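Local coordinates for protein aminotransferase, class III (Thermomicrobium roseum, PDB 6IO1) that probably acts as a thermostable (S)-enantioselective omega-transaminase, moving amino groups with the help of a pyridoxal phosphate cofactor, at residues L380-V385 with A444-V449. Numbering follows the deposited sequence.
Sequences LLVEVV and AALSDV
E383 OE1, carried between V382 and V384, the two valines that touch L446, is gripped twice: by R374 NH1 in a salt bridge and by Y188 OH in a hydrogen bond. E383 OE2 forms a second salt bridge, to R191 NE. Strand alternation sends this carboxylate to one face and the valines to the other, where helix 432-450 lies. L446 reaches from the helix and sets one methyl against each valine. L446 CD2 meets V384 CG2 at 3.8 Å. L446 CD1 lies 4.4 Å from V382 CG1, a looser touch. With chi1 -77°, L446 CG sits anti to its own carbonyl carbon, which places its two methyls at V382 and V384. L446 and V384 point in opposing directions and pass alongside each other. The backbones stay apart, with 9.2 Å between V384 CA and L446 CA. I422 and L364 also pack on L446, and L400 on V384. The contact thus packs the C-terminal helix on the mixed sheet that includes strands 370-376, 379-384, 413-418 and 421-424, consistent with the small domain of a fold-type I, class-III aminotransferase. No hydrogen bond crosses it, so these two segments meet through methyl groups alone, by dispersion and the burial of apolar surface.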
loop_
_atom_site.group_PDB
_atom_site.type_symbol
_atom_site.label_atom_id
_atom_site.label_comp_id
_atom_site.label_asym_id
_atom_site.label_seq_id
_atom_site.Cartn_x
_atom_site.Cartn_y
_atom_site.Cartn_z
ATOM N N LEU B 380 -18.364 -13.093 -12.146
ATOM C CA LEU B 380 -18.710 -14.189 -13.042
ATOM C C LEU B 380 -17.466 -14.721 -13.737
ATOM O O LEU B 380 -16.503 -13.986 -13.970
ATOM C CB LEU B 380 -19.751 -13.754 -14.084
ATOM C CG LEU B 380 -21.090 -13.266 -13.523
ATOM C CD1 LEU B 380 -21.223 -11.757 -13.673
ATOM C CD2 LEU B 380 -22.256 -13.983 -14.185
ATOM N N LEU B 381 -17.502 -16.012 -14.070
ATOM C CA LEU B 381 -16.397 -16.668 -14.753
ATOM C C LEU B 381 -16.926 -17.720 -15.718
ATOM O O LEU B 381 -17.835 -18.493 -15.387
ATOM C CB LEU B 381 -15.425 -17.318 -13.759
ATOM C CG LEU B 381 -14.082 -17.790 -14.327
ATOM C CD1 LEU B 381 -12.971 -17.551 -13.328
ATOM C CD2 LEU B 381 -14.122 -19.259 -14.717
ATOM N N VAL B 382 -16.340 -17.729 -16.912
ATOM C CA VAL B 382 -16.532 -18.756 -17.927
ATOM C C VAL B 382 -15.231 -19.543 -18.005
ATOM O O VAL B 382 -14.214 -19.020 -18.482
ATOM C CB VAL B 382 -16.892 -18.149 -19.291
ATOM C CG1 VAL B 382 -17.029 -19.242 -20.342
ATOM C CG2 VAL B 382 -18.162 -17.318 -19.193
ATOM N N GLU B 383 -15.246 -20.781 -17.509
ATOM C CA GLU B 383 -14.078 -21.651 -17.533
ATOM C C GLU B 383 -14.029 -22.385 -18.866
ATOM O O GLU B 383 -14.977 -23.090 -19.229
ATOM C CB GLU B 383 -14.120 -22.646 -16.373
ATOM C CG GLU B 383 -12.977 -23.650 -16.384
ATOM C CD GLU B 383 -12.754 -24.301 -15.034
ATOM O OE1 GLU B 383 -13.336 -23.824 -14.036
ATOM O OE2 GLU B 383 -11.993 -25.289 -14.968
ATOM N N VAL B 384 -12.925 -22.220 -19.590
ATOM C CA VAL B 384 -12.764 -22.778 -20.927
ATOM C C VAL B 384 -11.933 -24.050 -20.838
ATOM O O VAL B 384 -10.899 -24.083 -20.159
ATOM C CB VAL B 384 -12.111 -21.756 -21.875
ATOM C CG1 VAL B 384 -11.736 -22.410 -23.195
ATOM C CG2 VAL B 384 -13.048 -20.579 -22.104
ATOM N N VAL B 385 -12.393 -25.101 -21.519
ATOM C CA VAL B 385 -11.724 -26.392 -21.554
ATOM C C VAL B 385 -11.683 -26.862 -23.001
ATOM O O VAL B 385 -12.488 -26.446 -23.835
ATOM C CB VAL B 385 -12.422 -27.449 -20.669
ATOM C CG1 VAL B 385 -12.312 -27.077 -19.198
ATOM C CG2 VAL B 385 -13.876 -27.612 -21.082
ATOM N N ALA B 444 -18.969 -13.716 -28.874
ATOM C CA ALA B 444 -18.299 -13.466 -30.171
ATOM C C ALA B 444 -16.787 -13.678 -30.024
ATOM O O ALA B 444 -16.192 -14.315 -30.917
ATOM C CB ALA B 444 -18.612 -12.065 -30.636
ATOM N N ALA B 445 -16.201 -13.198 -28.921
ATOM C CA ALA B 445 -14.744 -13.340 -28.684
ATOM C C ALA B 445 -14.383 -14.826 -28.580
ATOM O O ALA B 445 -13.376 -15.236 -29.189
ATOM C CB ALA B 445 -14.362 -12.593 -27.430
ATOM N N LEU B 446 -15.205 -15.600 -27.866
ATOM C CA LEU B 446 -14.989 -17.034 -27.712
ATOM C C LEU B 446 -15.090 -17.743 -29.055
ATOM O O LEU B 446 -14.288 -18.636 -29.360
ATOM C CB LEU B 446 -15.997 -17.617 -26.722
ATOM C CG LEU B 446 -15.740 -17.387 -25.230
ATOM C CD1 LEU B 446 -17.010 -17.637 -24.427
ATOM C CD2 LEU B 446 -14.607 -18.271 -24.732
ATOM N N SER B 447 -16.073 -17.356 -29.874
ATOM C CA SER B 447 -16.197 -17.931 -31.210
ATOM C C SER B 447 -14.989 -17.591 -32.076
ATOM O O SER B 447 -14.516 -18.427 -32.852
ATOM C CB SER B 447 -17.486 -17.446 -31.870
ATOM O OG SER B 447 -18.624 -17.980 -31.218
ATOM N N ASP B 448 -14.489 -16.359 -31.977
ATOM C CA ASP B 448 -13.323 -15.968 -32.761
ATOM C C ASP B 448 -12.128 -16.850 -32.434
ATOM O O ASP B 448 -11.425 -17.327 -33.333
ATOM C CB ASP B 448 -12.980 -14.499 -32.515
ATOM C CG ASP B 448 -14.090 -13.564 -32.934
ATOM O OD1 ASP B 448 -14.938 -13.974 -33.754
ATOM O OD2 ASP B 448 -14.115 -12.416 -32.442
ATOM N N VAL B 449 -11.889 -17.091 -31.145
ATOM C CA VAL B 449 -10.680 -17.821 -30.775
ATOM C C VAL B 449 -10.846 -19.320 -31.008
ATOM O O VAL B 449 -9.932 -19.980 -31.515
ATOM C CB VAL B 449 -10.288 -17.515 -29.321
ATOM C CG1 VAL B 449 -9.138 -18.409 -28.901
ATOM C CG2 VAL B 449 -9.901 -16.053 -29.181
#